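Local coordinates for protein methyl-coenzyme M reductase gamma subunit (Methermicoccus shengliensis DSM 18856, PDB 7NKG) that forms part of methyl-coenzyme M reductase, which probably makes methane from methyl-coenzyme M and coenzyme B, and contributes residues to the factor 430 pocket, at residues T12-N17 with T214-D219; E72-A77 with E128-V133; M92-A97 with E208-T213. All blocks are in the same frame, centred on the assembly; numbering follows the deposited sequence.

Contact 1 (T12-N17 with T214-D219)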
# COMPACT_ATOMS: atom_id res chain seq x y z
N THR C 12 15.99 -2.71 -51.11
CA THR C 12 14.73 -2.55 -51.85
C THR C 12 14.38 -1.06 -51.99
O THR C 12 14.99 -0.22 -51.30
CB THR C 12 13.60 -3.32 -51.15
OG1 THR C 12 13.29 -2.68 -49.90
CG2 THR C 12 13.90 -4.81 -50.97
N SER C 13 13.34 -0.72 -52.80
CA SER C 13 12.87 0.66 -52.92
C SER C 13 12.46 1.21 -51.54
O SER C 13 12.73 2.37 -51.25
CB SER C 13 11.67 0.74 -53.86
OG SER C 13 10.59 -0.02 -53.33
N VAL C 14 11.87 0.37 -50.67
CA VAL C 14 11.46 0.80 -49.34
C VAL C 14 12.69 1.25 -48.53
O VAL C 14 12.65 2.32 -47.92
CB VAL C 14 10.71 -0.33 -48.60
CG1 VAL C 14 10.46 0.03 -47.14
CG2 VAL C 14 9.40 -0.66 -49.30
N ALA C 15 13.77 0.46 -48.53
CA ALA C 15 15.00 0.82 -47.81
C ALA C 15 15.62 2.08 -48.41
O ALA C 15 16.08 2.95 -47.67
CB ALA C 15 16.00 -0.33 -47.87
N GLN C 16 15.59 2.20 -49.75
CA GLN C 16 16.13 3.40 -50.40
C GLN C 16 15.34 4.64 -50.01
O GLN C 16 15.93 5.69 -49.73
CB GLN C 16 16.11 3.23 -51.92
CG GLN C 16 17.11 2.17 -52.40
CD GLN C 16 16.85 1.68 -53.81
OE1 GLN C 16 16.02 2.23 -54.55
NE2 GLN C 16 17.55 0.63 -54.20
N ASN C 17 14.00 4.52 -49.93
CA ASN C 17 13.13 5.64 -49.52
C ASN C 17 13.34 5.97 -48.05
O ASN C 17 13.36 7.14 -47.70
CB ASN C 17 11.66 5.29 -49.78
CG ASN C 17 11.37 5.21 -51.27
OD1 ASN C 17 11.91 5.98 -52.08
ND2 ASN C 17 10.53 4.26 -51.66
N THR C 214 7.91 4.21 -47.69
CA THR C 214 8.83 3.68 -46.70
C THR C 214 8.15 2.52 -45.92
O THR C 214 8.74 2.06 -44.97
CB THR C 214 9.26 4.79 -45.72
OG1 THR C 214 8.11 5.30 -45.02
CG2 THR C 214 10.03 5.92 -46.42
N ILE C 215 6.93 2.05 -46.30
CA ILE C 215 6.30 0.91 -45.62
C ILE C 215 6.50 -0.34 -46.47
O ILE C 215 6.40 -0.28 -47.70
CB ILE C 215 4.77 1.12 -45.33
CG1 ILE C 215 4.30 0.19 -44.18
CG2 ILE C 215 3.88 0.90 -46.60
CD1 ILE C 215 2.90 0.47 -43.64
N TYR C 216 6.74 -1.48 -45.81
CA TYR C 216 6.81 -2.76 -46.52
C TYR C 216 5.38 -3.32 -46.59
O TYR C 216 4.58 -3.11 -45.67
CB TYR C 216 7.69 -3.77 -45.76
CG TYR C 216 9.17 -3.45 -45.80
CD1 TYR C 216 9.93 -3.72 -46.92
CD2 TYR C 216 9.81 -2.91 -44.69
CE1 TYR C 216 11.30 -3.48 -46.94
CE2 TYR C 216 11.17 -2.64 -44.70
CZ TYR C 216 11.91 -2.92 -45.84
OH TYR C 216 13.26 -2.62 -45.87
N ARG C 217 5.06 -4.03 -47.67
CA ARG C 217 3.76 -4.70 -47.81
C ARG C 217 3.97 -5.95 -48.64
O ARG C 217 4.69 -5.91 -49.65
CB ARG C 217 2.71 -3.80 -48.50
CG ARG C 217 1.94 -2.87 -47.56
CD ARG C 217 0.72 -2.22 -48.24
NE ARG C 217 -0.29 -3.19 -48.65
CZ ARG C 217 -1.27 -3.67 -47.88
NH1 ARG C 217 -1.38 -3.30 -46.61
NH2 ARG C 217 -2.15 -4.54 -48.37
N VAL C 218 3.33 -7.05 -48.25
CA VAL C 218 3.47 -8.33 -48.95
C VAL C 218 3.05 -8.22 -50.43
O VAL C 218 3.54 -9.00 -51.26
CB VAL C 218 2.68 -9.46 -48.23
CG1 VAL C 218 1.18 -9.35 -48.49
CG2 VAL C 218 3.20 -10.85 -48.62
N ASP C 219 2.13 -7.29 -50.76
CA ASP C 219 1.63 -7.09 -52.13
C ASP C 219 2.36 -5.96 -52.87
O ASP C 219 1.88 -5.51 -53.91
CB ASP C 219 0.11 -6.89 -52.14
CG ASP C 219 -0.39 -5.72 -51.32
OD1 ASP C 219 0.45 -4.92 -50.84
OD2 ASP C 219 -1.62 -5.64 -51.11
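V14 and Y216 make the tight half of this contact. CG1 of V14 lies 3.5 Å from the centroid of the Y216 ring and only 9° off its normal, a CH-pi contact over the face. CG1 stands anti to the backbone N (chi1 172°), which turns it over the ring while CG2 lies against the backbone before the tyrosine, 3.4 Å from I215 O. CG1 also comes within 3.4 Å of T214 O, so both methyls are used. T12 meets the same ring at its edge, OG1 being 3.7 Å from Y216 CE1; the two hydroxyls do not bond each other but share D226 OD2 as partner. Farther along the helix, N17 CB packs 3.8 Å from T214 CG2. The packing ends beyond Y216: R217, V218 and D219 make no contact with 12-17, and D219 is exposed. There R217 grips D219 side-on with NE and NH2, and D219 has a second partner in a basic side chain of another protein's chain. T12 is the N-cap of helix 13-23, although its bond from A15 N to OG1 is weak at 3.5 Å. The arrangement is thus an N-capped first helical turn packed against an extended loop through an aromatic face.

Contact 2 (E72-A77 with E128-V133); sequences EPTPGA and ERDVEV
D130 reaches from the first turn of helix 128-140 to T74 and G76 at the start of helix 75-79. From CB, the bond to CG runs anti to the carbonyl carbon (chi1 -51°), which carries the carboxylate toward the other segment. CG sits 3.4 Å from T74 OG1, and the two oxygens then divide the work. OD1 accepts from G76 N at 3.0 Å with an N-H...O angle of 145°, and P75 CD lies beside it at 3.7 Å. OD2 receives the hydroxyl of T74, with OG1 at 2.6 Å. Both donors meet the carboxylate on its syn side, though tilted about 25° out of its plane. T74 is the N-cap residue of helix 75-79, its OG1 accepting from A77 N at 3.0 Å, so the hydroxyl accepts from the helix amide and donates to the carboxylate. Alongside, R129 lays its aliphatic part against the same turn, CG 3.6 Å from G76 CA and CD 3.7 Å from P75 C, while NE goes on to a salt bridge with D81. A carboxylate that takes a hydroxyl and an amide at a helix N terminus is probably kept ionised, since the helix end would stabilise its negative charge.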
# COMPACT_ATOMS: atom_id res chain seq x y z
N GLU C 72 23.95 27.26 -30.18
CA GLU C 72 23.23 28.40 -30.71
C GLU C 72 21.73 28.13 -30.63
O GLU C 72 21.28 27.12 -31.18
CB GLU C 72 23.64 28.66 -32.17
CG GLU C 72 23.01 29.90 -32.78
CD GLU C 72 23.66 31.24 -32.50
OE1 GLU C 72 24.80 31.26 -31.98
OE2 GLU C 72 23.03 32.29 -32.79
N PRO C 73 20.92 29.04 -30.07
CA PRO C 73 19.47 28.83 -30.11
C PRO C 73 18.96 28.87 -31.54
O PRO C 73 19.54 29.57 -32.40
CB PRO C 73 18.89 30.03 -29.34
CG PRO C 73 20.02 30.62 -28.61
CD PRO C 73 21.26 30.31 -29.39
N THR C 74 17.88 28.14 -31.81
CA THR C 74 17.21 28.20 -33.10
C THR C 74 16.55 29.61 -33.20
O THR C 74 16.36 30.26 -32.16
CB THR C 74 16.08 27.15 -33.19
OG1 THR C 74 15.12 27.45 -32.17
CG2 THR C 74 16.57 25.73 -33.02
N PRO C 75 16.07 30.04 -34.38
CA PRO C 75 15.38 31.34 -34.45
C PRO C 75 14.17 31.41 -33.51
O PRO C 75 13.97 32.42 -32.82
CB PRO C 75 14.99 31.46 -35.93
CG PRO C 75 15.97 30.57 -36.64
CD PRO C 75 16.17 29.41 -35.71
N GLY C 76 13.43 30.31 -33.41
CA GLY C 76 12.28 30.23 -32.52
C GLY C 76 12.64 30.33 -31.05
O GLY C 76 11.95 31.01 -30.29
N ALA C 77 13.74 29.68 -30.63
CA ALA C 77 14.18 29.74 -29.24
C ALA C 77 14.69 31.15 -28.92
O ALA C 77 14.33 31.71 -27.88
CB ALA C 77 15.27 28.73 -29.00
N GLU C 128 7.45 27.62 -32.18
CA GLU C 128 6.51 27.79 -33.28
C GLU C 128 7.13 28.07 -34.68
O GLU C 128 6.84 27.30 -35.60
CB GLU C 128 5.46 28.85 -32.98
CG GLU C 128 4.32 28.80 -33.98
CD GLU C 128 3.16 29.73 -33.71
OE1 GLU C 128 3.19 30.48 -32.71
OE2 GLU C 128 2.20 29.69 -34.51
N ARG C 129 7.99 29.10 -34.85
CA ARG C 129 8.54 29.36 -36.19
C ARG C 129 9.38 28.18 -36.70
O ARG C 129 9.32 27.89 -37.89
CB ARG C 129 9.30 30.68 -36.29
CG ARG C 129 10.67 30.71 -35.65
CD ARG C 129 11.14 32.16 -35.54
NE ARG C 129 10.29 32.92 -34.62
CZ ARG C 129 10.15 34.24 -34.60
NH1 ARG C 129 10.83 35.00 -35.45
NH2 ARG C 129 9.32 34.81 -33.73
N ASP C 130 10.08 27.46 -35.80
CA ASP C 130 10.86 26.27 -36.18
C ASP C 130 9.92 25.15 -36.62
O ASP C 130 10.23 24.44 -37.58
CB ASP C 130 11.71 25.74 -35.01
CG ASP C 130 12.57 26.76 -34.31
OD1 ASP C 130 12.92 27.79 -34.95
OD2 ASP C 130 12.90 26.54 -33.14
N VAL C 131 8.80 24.96 -35.90
CA VAL C 131 7.85 23.91 -36.27
C VAL C 131 7.19 24.22 -37.63
O VAL C 131 6.80 23.29 -38.32
CB VAL C 131 6.82 23.55 -35.13
CG1 VAL C 131 5.48 24.25 -35.32
CG2 VAL C 131 6.62 22.05 -35.01
N GLU C 132 7.05 25.51 -38.01
CA GLU C 132 6.49 25.87 -39.31
C GLU C 132 7.51 25.56 -40.42
O GLU C 132 7.10 25.09 -41.48
CB GLU C 132 6.11 27.35 -39.37
CG GLU C 132 4.88 27.66 -38.55
CD GLU C 132 4.16 28.91 -38.99
OE1 GLU C 132 4.84 29.82 -39.53
OE2 GLU C 132 2.93 28.99 -38.79
N VAL C 133 8.81 25.77 -40.17
CA VAL C 133 9.85 25.42 -41.16
C VAL C 133 9.80 23.90 -41.40
O VAL C 133 9.81 23.46 -42.55
CB VAL C 133 11.25 25.87 -40.71
CG1 VAL C 133 12.35 25.30 -41.61
CG2 VAL C 133 11.34 27.39 -40.66

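Contact 3 (M92-A97 with E208-T213)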
# COMPACT_ATOMS: atom_id res chain seq x y z
N MET C 92 -1.51 3.10 -44.08
CA MET C 92 -0.67 1.92 -44.29
C MET C 92 -0.76 1.41 -45.76
O MET C 92 0.03 0.54 -46.13
CB MET C 92 -1.05 0.83 -43.28
CG MET C 92 -0.57 1.20 -41.88
SD MET C 92 -0.99 0.02 -40.62
CE MET C 92 -0.01 -1.39 -41.11
N TYR C 93 -1.66 1.99 -46.59
CA TYR C 93 -1.78 1.65 -48.00
C TYR C 93 -0.81 2.49 -48.80
O TYR C 93 -1.18 3.31 -49.63
CB TYR C 93 -3.24 1.79 -48.46
CG TYR C 93 -4.06 0.71 -47.78
CD1 TYR C 93 -3.89 -0.63 -48.11
CD2 TYR C 93 -4.83 1.01 -46.66
CE1 TYR C 93 -4.48 -1.63 -47.37
CE2 TYR C 93 -5.47 0.01 -45.94
CZ TYR C 93 -5.30 -1.31 -46.30
OH TYR C 93 -5.89 -2.32 -45.59
N ASN C 94 0.46 2.28 -48.50
CA ASN C 94 1.59 2.89 -49.19
C ASN C 94 1.61 4.40 -49.16
O ASN C 94 2.20 5.02 -50.06
CB ASN C 94 1.69 2.39 -50.62
CG ASN C 94 1.85 0.91 -50.70
OD1 ASN C 94 2.45 0.29 -49.80
ND2 ASN C 94 1.35 0.30 -51.77
N ALA C 95 1.17 5.03 -48.03
CA ALA C 95 1.44 6.48 -47.86
C ALA C 95 3.00 6.61 -47.86
O ALA C 95 3.66 5.68 -47.37
CB ALA C 95 0.94 7.01 -46.55
N PRO C 96 3.59 7.59 -48.55
CA PRO C 96 5.06 7.65 -48.60
C PRO C 96 5.71 7.57 -47.21
O PRO C 96 6.71 6.86 -47.01
CB PRO C 96 5.35 8.97 -49.28
CG PRO C 96 4.14 9.27 -50.06
CD PRO C 96 2.98 8.72 -49.28
N ALA C 97 5.09 8.25 -46.23
CA ALA C 97 5.63 8.30 -44.90
C ALA C 97 5.20 7.18 -44.00
O ALA C 97 4.07 6.68 -44.10
CB ALA C 97 5.23 9.61 -44.24
N GLU C 208 2.84 5.46 -58.03
CA GLU C 208 3.80 6.40 -57.45
C GLU C 208 3.94 6.16 -55.94
O GLU C 208 5.06 6.09 -55.44
CB GLU C 208 3.36 7.86 -57.69
CG GLU C 208 4.31 8.89 -57.10
CD GLU C 208 3.94 10.34 -57.36
OE1 GLU C 208 2.84 10.59 -57.89
OE2 GLU C 208 4.76 11.23 -57.01
N ALA C 209 2.80 6.00 -55.23
CA ALA C 209 2.84 5.74 -53.79
C ALA C 209 3.62 4.45 -53.48
O ALA C 209 4.45 4.45 -52.58
CB ALA C 209 1.43 5.64 -53.24
N ALA C 210 3.39 3.38 -54.27
CA ALA C 210 4.10 2.12 -54.09
C ALA C 210 5.62 2.26 -54.29
O ALA C 210 6.40 1.62 -53.57
CB ALA C 210 3.55 1.07 -55.04
N LYS C 211 6.04 3.10 -55.24
CA LYS C 211 7.45 3.34 -55.53
C LYS C 211 8.12 4.25 -54.52
O LYS C 211 9.34 4.17 -54.34
CB LYS C 211 7.62 3.98 -56.91
CG LYS C 211 7.54 3.01 -58.07
CD LYS C 211 7.45 3.72 -59.39
CE LYS C 211 7.27 2.68 -60.50
NZ LYS C 211 7.45 3.26 -61.85
N ARG C 212 7.36 5.19 -53.92
CA ARG C 212 7.92 6.17 -52.99
C ARG C 212 7.76 5.79 -51.51
O ARG C 212 8.35 6.47 -50.65
CB ARG C 212 7.23 7.52 -53.20
CG ARG C 212 7.52 8.16 -54.56
CD ARG C 212 6.94 9.55 -54.57
NE ARG C 212 7.12 10.27 -55.84
CZ ARG C 212 8.22 10.91 -56.23
NH1 ARG C 212 9.30 10.91 -55.46
NH2 ARG C 212 8.26 11.54 -57.40
N THR C 213 6.99 4.74 -51.19
CA THR C 213 6.71 4.42 -49.79
C THR C 213 7.87 3.83 -48.99
O THR C 213 8.68 3.06 -49.51
CB THR C 213 5.48 3.52 -49.65
OG1 THR C 213 5.12 3.45 -48.26
CG2 THR C 213 5.70 2.10 -50.22
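T213 OG1 is held from two directions: it donates to A95 O at 2.8 Å and accepts from the backbone N of I215. The bond to A95 arrives above the carbonyl plane, 41° out of it, with a C=O...donor angle of 138°, so it does not follow a lone pair. The hydroxyl stands anti to the backbone N (chi1 -169°), which directs it at the facing loop and places the methyl CG2 beside N94, 3.7 Å from OD1.

N94 is the other main contributor. Its backbone lies in the left-handed helical region, at the end of the inverse gamma turn centred on Y93, and its carbonyl O faces the helix, 3.3 Å from A209 CB. At the side-chain tip, ND2 lies 4.0 Å from A210 CB, a van der Waals contact without a hydrogen bond. N94 thus spans two successive alanines as well as T213, and the small methyls permit this close approach of loop to helix.

The backbones are nearest two residues beyond N94, where the CA atoms of P96 and T213 are 3.8 Å apart. There P96 O lies 3.7 Å from T213 CA. R212 turns its end away from the loop; its NE bonds E208 OE2 at 2.8 Å on the anti lone pair, and its two terminal nitrogens form salt bridges with E142 and E27.

At the loop's beginning, the backbone of M92 bonds H159, a residue of the factor 430 pocket, so the loop touches the cofactor site indirectly through M92, while the side chain of A95 is about 13 Å from the cofactor. The arrangement is the C-terminal end of helix 206-212, with its first non-helical residue, packed against the connection from strand 83-90 to helix 99-109.

In the fold
From the N terminus, segment 12-17, at the start of helix 13-23, opens contact 1, whose partner comes only at 214-219, so its loop spans most of the chain and encloses both others. Segment 72-77 opens contact 2 and 92-97 opens contact 3 before either closes; 128-133 closes contact 2 and 208-213 closes contact 3, so these two cross. Contacts 1 and 3 have centres 8 Å apart and touch through two probable hydrogen bonds, N17 ND2 with K211 O and T214 OG1 with P96 O, each 2.9 Å, joining helices 13-23 and 206-212 and the loop after strand 83-90. Contact 2, centred about 30 Å from contact 3 on the opposite side of the chain's centre, ties helix 75-79 to helix 128-140.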